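Local coordinates for protein GTP binding regulator (Thermotoga maritima, PDB 1VR8) that is of unknown function, but has a fold like that of the Ran-binding protein Mog1p and so may regulate GTP-binding proteins, at residues K76-R81 against N115-V120; V109-K114 against E128-V133. All blocks are in the same frame, centred on the assembly; numbering follows the deposited sequence.

Contact 1 (K76-R81 against N115-V120)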
ATOM      1  N   LYS A  76      10.240   7.740   0.649  1.00 25.64           N
ATOM      2  CA  LYS A  76      11.683   7.790   0.797  1.00 28.99           C
ATOM      3  C   LYS A  76      12.125   7.648   2.254  1.00 29.45           C
ATOM      4  O   LYS A  76      13.106   6.980   2.517  1.00 27.05           O
ATOM      5  CB  LYS A  76      12.260   9.055   0.174  1.00 32.07           C
ATOM      6  CG  LYS A  76      12.396   8.913  -1.331  1.00 34.37           C
ATOM      7  CD  LYS A  76      13.267   9.969  -1.949  1.00 35.88           C
ATOM      8  CE  LYS A  76      13.700   9.560  -3.366  1.00 39.35           C
ATOM      9  N   LYS A  77      11.403   8.268   3.194  1.00 27.60           N
ATOM     10  CA  LYS A  77      11.717   8.099   4.613  1.00 27.86           C
ATOM     11  C   LYS A  77      11.547   6.642   5.028  1.00 27.88           C
ATOM     12  O   LYS A  77      12.352   6.133   5.804  1.00 29.61           O
ATOM     13  CB  LYS A  77      10.845   9.003   5.485  1.00 26.85           C
ATOM     14  CG  LYS A  77      11.357  10.419   5.573  1.00 29.40           C
ATOM     15  CD  LYS A  77      10.338  11.382   6.188  1.00 32.80           C
ATOM     16  N   LEU A  78      10.524   5.973   4.498  1.00 27.04           N
ATOM     17  CA  LEU A  78      10.272   4.563   4.808  1.00 29.93           C
ATOM     18  C   LEU A  78      11.390   3.695   4.289  1.00 34.35           C
ATOM     19  O   LEU A  78      11.871   2.782   4.971  1.00 34.06           O
ATOM     20  CB  LEU A  78       8.971   4.071   4.186  1.00 29.10           C
ATOM     21  CG  LEU A  78       7.668   4.595   4.770  1.00 30.63           C
ATOM     22  CD1 LEU A  78       6.511   4.161   3.861  1.00 33.22           C
ATOM     23  CD2 LEU A  78       7.485   4.092   6.172  1.00 35.37           C
ATOM     24  N   ASN A  79      11.782   3.966   3.057  1.00 37.33           N
ATOM     25  CA  ASN A  79      12.808   3.182   2.396  1.00 38.98           C
ATOM     26  C   ASN A  79      14.144   3.338   3.115  1.00 41.27           C
ATOM     27  O   ASN A  79      14.927   2.396   3.165  1.00 37.30           O
ATOM     28  CB  ASN A  79      12.910   3.604   0.926  1.00 40.69           C
ATOM     29  CG  ASN A  79      13.817   2.707   0.143  1.00 42.77           C
ATOM     30  OD1 ASN A  79      13.702   1.477   0.228  1.00 43.81           O
ATOM     31  ND2 ASN A  79      14.756   3.301  -0.597  1.00 40.64           N
ATOM     32  N   GLY A  80      14.383   4.513   3.704  1.00 45.62           N
ATOM     33  CA  GLY A  80      15.595   4.770   4.499  1.00 50.44           C
ATOM     34  C   GLY A  80      15.606   4.295   5.962  1.00 52.61           C
ATOM     35  O   GLY A  80      16.629   4.396   6.636  1.00 51.49           O
ATOM     36  N   ARG A  81      14.493   3.762   6.462  1.00 56.41           N
ATOM     37  CA  ARG A  81      14.389   3.408   7.882  1.00 58.98           C
ATOM     38  C   ARG A  81      15.039   2.043   8.224  1.00 60.67           C
ATOM     39  O   ARG A  81      14.698   0.997   7.657  1.00 62.40           O
ATOM     40  CB  ARG A  81      12.921   3.492   8.353  1.00 60.94           C
ATOM     41  CG  ARG A  81      12.109   2.203   8.268  1.00 63.22           C
ATOM     42  CD  ARG A  81      10.641   2.424   8.619  1.00 64.27           C
ATOM     43  NE  ARG A  81      10.168   1.432   9.590  1.00 66.98           N
ATOM     44  CZ  ARG A  81      10.203   1.574  10.919  1.00 68.86           C
ATOM     45  NH1 ARG A  81      10.677   2.683  11.484  1.00 69.59           N
ATOM     46  NH2 ARG A  81       9.756   0.589  11.700  1.00 69.43           N
ATOM     47  N   ASN A 115      -0.458  10.923  -5.820  1.00 22.42           N
ATOM     48  CA  ASN A 115      -0.792  11.355  -4.472  1.00 22.96           C
ATOM     49  C   ASN A 115      -1.128  10.172  -3.537  1.00 20.83           C
ATOM     50  O   ASN A 115      -1.808  10.358  -2.520  1.00 23.13           O
ATOM     51  CB  ASN A 115      -1.917  12.394  -4.466  1.00 25.15           C
ATOM     52  CG  ASN A 115      -3.207  11.895  -5.107  1.00 27.50           C
ATOM     53  OD1 ASN A 115      -3.175  11.096  -6.042  1.00 25.65           O
ATOM     54  ND2 ASN A 115      -4.354  12.416  -4.635  1.00 24.52           N
ATOM     55  N   TRP A 116      -0.587   8.990  -3.831  1.00 22.20           N
ATOM     56  CA  TRP A 116      -0.889   7.795  -3.070  1.00 21.68           C
ATOM     57  C   TRP A 116       0.379   7.081  -2.631  1.00 22.28           C
ATOM     58  O   TRP A 116       1.354   6.980  -3.385  1.00 22.36           O
ATOM     59  CB  TRP A 116      -1.714   6.808  -3.924  1.00 23.21           C
ATOM     60  CG  TRP A 116      -3.093   7.313  -4.243  1.00 21.49           C
ATOM     61  CD1 TRP A 116      -3.520   7.925  -5.403  1.00 21.36           C
ATOM     62  CD2 TRP A 116      -4.220   7.270  -3.385  1.00 21.10           C
ATOM     63  NE1 TRP A 116      -4.827   8.278  -5.296  1.00 24.92           N
ATOM     64  CE2 TRP A 116      -5.288   7.900  -4.062  1.00 21.83           C
ATOM     65  CE3 TRP A 116      -4.433   6.781  -2.095  1.00 24.55           C
ATOM     66  CZ2 TRP A 116      -6.564   8.011  -3.506  1.00 22.95           C
ATOM     67  CZ3 TRP A 116      -5.690   6.886  -1.553  1.00 24.56           C
ATOM     68  CH2 TRP A 116      -6.744   7.509  -2.253  1.00 24.61           C
ATOM     69  N   LEU A 117       0.329   6.534  -1.424  1.00 21.88           N
ATOM     70  CA  LEU A 117       1.366   5.650  -0.896  1.00 21.06           C
ATOM     71  C   LEU A 117       0.659   4.478  -0.235  1.00 22.39           C
ATOM     72  O   LEU A 117      -0.240   4.685   0.574  1.00 21.71           O
ATOM     73  CB  LEU A 117       2.227   6.389   0.109  1.00 23.15           C
ATOM     74  CG  LEU A 117       3.065   5.553   1.083  1.00 25.00           C
ATOM     75  CD1 LEU A 117       4.093   4.723   0.392  1.00 27.66           C
ATOM     76  CD2 LEU A 117       3.702   6.503   2.082  1.00 26.92           C
ATOM     77  N   PHE A 118       1.074   3.266  -0.583  1.00 21.58           N
ATOM     78  CA  PHE A 118       0.539   2.016   0.013  1.00 22.47           C
ATOM     79  C   PHE A 118       1.654   1.208   0.619  1.00 23.91           C
ATOM     80  O   PHE A 118       2.757   1.161   0.060  1.00 22.22           O
ATOM     81  CB  PHE A 118      -0.140   1.175  -1.075  1.00 23.13           C
ATOM     82  CG  PHE A 118      -1.381   1.826  -1.646  1.00 23.44           C
ATOM     83  CD1 PHE A 118      -2.588   1.730  -0.967  1.00 26.57           C
ATOM     84  CD2 PHE A 118      -1.325   2.577  -2.785  1.00 25.10           C
ATOM     85  CE1 PHE A 118      -3.715   2.337  -1.445  1.00 27.26           C
ATOM     86  CE2 PHE A 118      -2.460   3.220  -3.269  1.00 25.68           C
ATOM     87  CZ  PHE A 118      -3.650   3.092  -2.595  1.00 25.70           C
ATOM     88  N   ILE A 119       1.363   0.536   1.729  1.00 23.72           N
ATOM     89  CA  ILE A 119       2.250  -0.464   2.275  1.00 23.83           C
ATOM     90  C   ILE A 119       1.387  -1.696   2.536  1.00 24.41           C
ATOM     91  O   ILE A 119       0.311  -1.601   3.171  1.00 24.50           O
ATOM     92  CB  ILE A 119       2.898  -0.043   3.607  1.00 24.12           C
ATOM     93  CG1 ILE A 119       3.585   1.338   3.496  1.00 24.94           C
ATOM     94  CG2 ILE A 119       3.891  -1.140   4.033  1.00 25.32           C
ATOM     95  CD1 ILE A 119       3.905   1.946   4.834  1.00 26.66           C
ATOM     96  N   VAL A 120       1.842  -2.843   2.057  1.00 22.63           N
ATOM     97  CA  VAL A 120       1.207  -4.103   2.393  1.00 22.78           C
ATOM     98  C   VAL A 120       2.193  -4.950   3.187  1.00 23.32           C
ATOM     99  O   VAL A 120       3.351  -5.130   2.782  1.00 21.97           O
ATOM    100  CB  VAL A 120       0.771  -4.858   1.139  1.00 24.14           C
ATOM    101  CG1 VAL A 120       0.168  -6.228   1.482  1.00 26.21           C
ATOM    102  CG2 VAL A 120      -0.231  -4.065   0.397  1.00 24.98           C
TER
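A 3.0 Å backbone hydrogen bond from Gly80 N to Lys76 O holds the turn that presents Leu78 to Leu117 and Ile119. No hydrogen bond crosses between 76-81 and 115-120. The contact is purely apolar, and all three touching residues are buried. One methyl of the helix does most of the work. Leu78 CD1 meets Ile119 CD1 tip to tip at 3.6 Å. The same methyl lies 4.1 Å from Leu117 CD2, again tip to tip. It therefore reaches two side chains of the strand that lie two residues apart on one face. Ile119 CG1 is anti to its carbonyl carbon (chi1 -53°), and CD1 extends from there to the helix. Leu117 instead carries CG anti to the backbone N (chi1 161°) and offers CD2. The backbones stay well apart, with Leu78 CA and Ile119 CA 9.8 Å from each other, so the side chains alone bridge the gap.

Strands 41-42 and 45-56 add to the same apolar cluster: Tyr42 and Val45 touch Leu78, and Met47 touches both Leu117 and Ile119. Phe118, between the two strand residues, points away, and its ring meets Trp111 and Tyr137 instead. Leu117 and Ile119 are hydrogen-bonded through their backbones to Tyr66 and Tyr64 of strand 59-67, which fixes the strand inside the antiparallel sheet. This is the packing of helix 71-79 on one face of the antiparallel sheet, consistent with the Mog1p-like fold of the protein.

Contact 2 (V109-K114 against E128-V133); sequences VAWWRK and EFVKHV. With AZI (azide ion), chain C.
Val130 and Trp111 carry most of the buried surface here, with Val133 next. They join helix 126-138 to strand 106-113 of the antiparallel sheet, a helix-on-sheet layer of the Mog1p-like fold. The two segment axes run nearly parallel, 22° apart and 10.7 Å from each other at their closest. The indole of Trp111 bridges much of this distance. Its chi1 of 71° puts CG between the backbone N and the carbonyl carbon, and the six-membered ring extends toward the helix. Val133 CG1 lies at the ring edge, near the plane, 3.9 Å from Trp111 CZ2. Val130, one turn earlier, uses both branches: its CG1 is 4.3 Å from Trp111 CZ3, and its CG2 is 4.1 Å from Val109 CB. Tyr134 meets the indole edge-to-face, and Trp111 NE1 is hydrogen-bonded to His11 O of the expression tag. Val120 of the next strand packs on Trp111 and Val130. Beyond the strand, Lys114 takes no part in this packing and binds an azide ion instead. The azide probably comes from the crystallisation liquor and is also hydrogen-bonded to Ile6 N of the tag. Lys114 NZ donates a hydrogen bond to its N1 at 2.7 Å.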
ATOM      1  N   VAL A 109       5.775  -4.739   1.268  1.00 22.56           N
ATOM      2  CA  VAL A 109       5.855  -4.132  -0.053  1.00 22.19           C
ATOM      3  C   VAL A 109       5.240  -2.730   0.011  1.00 24.87           C
ATOM      4  O   VAL A 109       4.102  -2.554   0.472  1.00 24.09           O
ATOM      5  CB  VAL A 109       5.113  -4.996  -1.072  1.00 21.39           C
ATOM      6  CG1 VAL A 109       5.118  -4.359  -2.430  1.00 24.94           C
ATOM      7  CG2 VAL A 109       5.681  -6.427  -1.135  1.00 25.01           C
ATOM      8  N   ALA A 110       5.980  -1.715  -0.426  1.00 23.37           N
ATOM      9  CA  ALA A 110       5.521  -0.335  -0.282  1.00 20.56           C
ATOM     10  C   ALA A 110       5.740   0.378  -1.611  1.00 21.45           C
ATOM     11  O   ALA A 110       6.837   0.291  -2.167  1.00 22.06           O
ATOM     12  CB  ALA A 110       6.283   0.370   0.803  1.00 23.96           C
ATOM     13  N   TRP A 111       4.719   1.098  -2.085  1.00 23.28           N
ATOM     14  CA  TRP A 111       4.863   1.823  -3.349  1.00 21.61           C
ATOM     15  C   TRP A 111       4.122   3.149  -3.298  1.00 22.78           C
ATOM     16  O   TRP A 111       3.176   3.324  -2.515  1.00 24.43           O
ATOM     17  CB  TRP A 111       4.411   0.952  -4.536  1.00 23.88           C
ATOM     18  CG  TRP A 111       2.940   0.680  -4.688  1.00 22.83           C
ATOM     19  CD1 TRP A 111       2.080   1.339  -5.501  1.00 23.63           C
ATOM     20  CD2 TRP A 111       2.142  -0.312  -3.992  1.00 21.00           C
ATOM     21  NE1 TRP A 111       0.821   0.836  -5.370  1.00 23.57           N
ATOM     22  CE2 TRP A 111       0.825  -0.175  -4.451  1.00 25.19           C
ATOM     23  CE3 TRP A 111       2.414  -1.271  -3.020  1.00 24.05           C
ATOM     24  CZ2 TRP A 111      -0.204  -0.996  -4.006  1.00 23.05           C
ATOM     25  CZ3 TRP A 111       1.389  -2.076  -2.572  1.00 24.73           C
ATOM     26  CH2 TRP A 111       0.101  -1.929  -3.058  1.00 22.49           C
ATOM     27  N   TRP A 112       4.603   4.088  -4.107  1.00 22.96           N
ATOM     28  CA  TRP A 112       3.989   5.396  -4.233  1.00 21.10           C
ATOM     29  C   TRP A 112       3.910   5.770  -5.710  1.00 20.60           C
ATOM     30  O   TRP A 112       4.736   5.338  -6.528  1.00 20.18           O
ATOM     31  CB  TRP A 112       4.711   6.485  -3.418  1.00 20.67           C
ATOM     32  CG  TRP A 112       5.874   7.088  -4.142  1.00 20.85           C
ATOM     33  CD1 TRP A 112       7.144   6.592  -4.216  1.00 24.14           C
ATOM     34  CD2 TRP A 112       5.833   8.216  -5.009  1.00 21.45           C
ATOM     35  NE1 TRP A 112       7.901   7.367  -5.030  1.00 20.96           N
ATOM     36  CE2 TRP A 112       7.130   8.387  -5.529  1.00 21.17           C
ATOM     37  CE3 TRP A 112       4.849   9.137  -5.352  1.00 21.71           C
ATOM     38  CZ2 TRP A 112       7.460   9.429  -6.405  1.00 23.15           C
ATOM     39  CZ3 TRP A 112       5.182  10.181  -6.223  1.00 22.72           C
ATOM     40  CH2 TRP A 112       6.468  10.301  -6.757  1.00 22.60           C
ATOM     41  N   ARG A 113       2.894   6.564  -6.016  1.00 20.81           N
ATOM     42  CA  ARG A 113       2.744   7.202  -7.307  1.00 21.88           C
ATOM     43  C   ARG A 113       1.683   8.282  -7.156  1.00 21.39           C
ATOM     44  O   ARG A 113       0.730   8.127  -6.383  1.00 22.71           O
ATOM     45  CB  ARG A 113       2.376   6.196  -8.384  1.00 23.14           C
ATOM     46  CG  ARG A 113       2.492   6.749  -9.825  1.00 23.06           C
ATOM     47  CD  ARG A 113       2.337   5.609 -10.847  1.00 22.21           C
ATOM     48  NE  ARG A 113       2.551   6.025 -12.242  1.00 21.35           N
ATOM     49  CZ  ARG A 113       1.652   6.648 -13.009  1.00 24.93           C
ATOM     50  NH1 ARG A 113       0.451   6.954 -12.532  1.00 26.02           N
ATOM     51  NH2 ARG A 113       1.945   6.976 -14.263  1.00 23.90           N
ATOM     52  N   LYS A 114       1.851   9.367  -7.882  1.00 22.01           N
ATOM     53  CA  LYS A 114       0.973  10.525  -7.783  1.00 21.71           C
ATOM     54  C   LYS A 114       0.790  10.912  -6.298  1.00 23.73           C
ATOM     55  O   LYS A 114       1.773  11.195  -5.625  1.00 23.02           O
ATOM     56  CB  LYS A 114      -0.369  10.251  -8.496  1.00 23.01           C
ATOM     57  CG  LYS A 114      -0.233   9.981 -10.014  1.00 23.08           C
ATOM     58  CD  LYS A 114       0.295  11.176 -10.769  1.00 24.37           C
ATOM     59  CE  LYS A 114       0.292  10.946 -12.306  1.00 24.72           C
ATOM     60  NZ  LYS A 114       0.822  12.137 -13.039  1.00 26.03           N
ATOM     61  N   GLU A 128       0.186 -12.057  -3.151  1.00 26.09           N
ATOM     62  CA  GLU A 128      -1.158 -12.330  -3.672  1.00 28.09           C
ATOM     63  C   GLU A 128      -2.094 -11.157  -3.425  1.00 25.15           C
ATOM     64  O   GLU A 128      -2.857 -10.756  -4.295  1.00 24.27           O
ATOM     65  CB  GLU A 128      -1.690 -13.611  -3.045  1.00 28.28           C
ATOM     66  CG  GLU A 128      -0.943 -14.901  -3.479  1.00 31.53           C
ATOM     67  CD  GLU A 128       0.358 -15.212  -2.703  1.00 37.35           C
ATOM     68  OE1 GLU A 128       0.780 -14.460  -1.771  1.00 31.12           O
ATOM     69  OE2 GLU A 128       0.989 -16.242  -3.059  1.00 39.66           O
ATOM     70  N   PHE A 129      -2.035 -10.600  -2.221  1.00 24.29           N
ATOM     71  CA  PHE A 129      -2.846  -9.424  -1.896  1.00 22.26           C
ATOM     72  C   PHE A 129      -2.428  -8.217  -2.729  1.00 24.83           C
ATOM     73  O   PHE A 129      -3.270  -7.487  -3.249  1.00 24.79           O
ATOM     74  CB  PHE A 129      -2.775  -9.093  -0.414  1.00 24.05           C
ATOM     75  CG  PHE A 129      -3.756  -8.049  -0.018  1.00 24.80           C
ATOM     76  CD1 PHE A 129      -5.089  -8.377   0.133  1.00 29.48           C
ATOM     77  CD2 PHE A 129      -3.366  -6.753   0.135  1.00 26.04           C
ATOM     78  CE1 PHE A 129      -6.039  -7.378   0.440  1.00 29.48           C
ATOM     79  CE2 PHE A 129      -4.298  -5.760   0.476  1.00 27.30           C
ATOM     80  CZ  PHE A 129      -5.623  -6.096   0.627  1.00 29.51           C
ATOM     81  N   VAL A 130      -1.119  -8.006  -2.878  1.00 23.38           N
ATOM     82  CA  VAL A 130      -0.638  -6.861  -3.688  1.00 23.00           C
ATOM     83  C   VAL A 130      -1.173  -6.988  -5.109  1.00 21.58           C
ATOM     84  O   VAL A 130      -1.675  -6.009  -5.657  1.00 23.63           O
ATOM     85  CB  VAL A 130       0.894  -6.781  -3.707  1.00 23.77           C
ATOM     86  CG1 VAL A 130       1.370  -5.769  -4.720  1.00 25.29           C
ATOM     87  CG2 VAL A 130       1.400  -6.357  -2.316  1.00 25.80           C
ATOM     88  N   LYS A 131      -1.118  -8.184  -5.682  1.00 23.64           N
ATOM     89  CA  LYS A 131      -1.614  -8.416  -7.035  1.00 23.91           C
ATOM     90  C   LYS A 131      -3.112  -8.110  -7.140  1.00 26.72           C
ATOM     91  O   LYS A 131      -3.581  -7.538  -8.117  1.00 22.69           O
ATOM     92  CB  LYS A 131      -1.336  -9.846  -7.492  1.00 26.00           C
ATOM     93  CG  LYS A 131      -1.491 -10.065  -8.971  1.00 30.43           C
ATOM     94  CD  LYS A 131      -0.709  -9.018  -9.810  1.00 34.16           C
ATOM     95  CE  LYS A 131      -0.452  -9.503 -11.253  1.00 36.38           C
ATOM     96  NZ  LYS A 131       0.253  -8.504 -12.137  1.00 33.39           N
ATOM     97  N   HIS A 132      -3.855  -8.506  -6.113  1.00 23.09           N
ATOM     98  CA  HIS A 132      -5.279  -8.131  -6.006  1.00 24.23           C
ATOM     99  C   HIS A 132      -5.461  -6.603  -6.034  1.00 21.70           C
ATOM    100  O   HIS A 132      -6.275  -6.076  -6.794  1.00 24.21           O
ATOM    101  CB  HIS A 132      -5.905  -8.735  -4.752  1.00 25.10           C
ATOM    102  CG  HIS A 132      -7.298  -8.234  -4.473  1.00 23.56           C
ATOM    103  ND1 HIS A 132      -8.366  -8.486  -5.302  1.00 23.14           N
ATOM    104  CD2 HIS A 132      -7.786  -7.505  -3.446  1.00 22.60           C
ATOM    105  CE1 HIS A 132      -9.455  -7.921  -4.805  1.00 24.02           C
ATOM    106  NE2 HIS A 132      -9.133  -7.323  -3.672  1.00 22.38           N
ATOM    107  N   VAL A 133      -4.724  -5.900  -5.184  1.00 22.94           N
ATOM    108  CA  VAL A 133      -4.798  -4.449  -5.125  1.00 25.23           C
ATOM    109  C   VAL A 133      -4.474  -3.849  -6.503  1.00 24.47           C
ATOM    110  O   VAL A 133      -5.196  -2.985  -7.007  1.00 23.14           O
ATOM    111  CB  VAL A 133      -3.838  -3.879  -4.072  1.00 24.16           C
ATOM    112  CG1 VAL A 133      -3.819  -2.387  -4.135  1.00 24.85           C
ATOM    113  CG2 VAL A 133      -4.201  -4.358  -2.640  1.00 24.97           C
TER
HETATM  114  N1  AZI C   2       1.121  11.264 -15.623  1.00 40.98           N
HETATM  115  N2  AZI C   2       1.764  11.680 -16.547  1.00 42.00           N
HETATM  116  N3  AZI C   2       2.291  11.692 -17.628  1.00 37.00           N

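How the contacts relate
Both contacts are buried and apolar, and both use the same sheet. Strands 106-113 and 116-122 are antiparallel neighbours, joined by probable hydrogen bonds from Val120 N to Val109 O (2.8 Å) and from Phe118 N to Trp111 O (2.9 Å). The two helices lie on opposite faces of this pair. Between its segments contact 1 is aliphatic: one leucine of helix 71-79 against a leucine and an isoleucine. Contact 2 holds helix 126-138 and adds the indole of Trp111, which carries much of the contact. It also buries more surface, 163 against 102 Å². Along the chain the segments alternate, so contact 2 starts before the strand of contact 1 and closes after it.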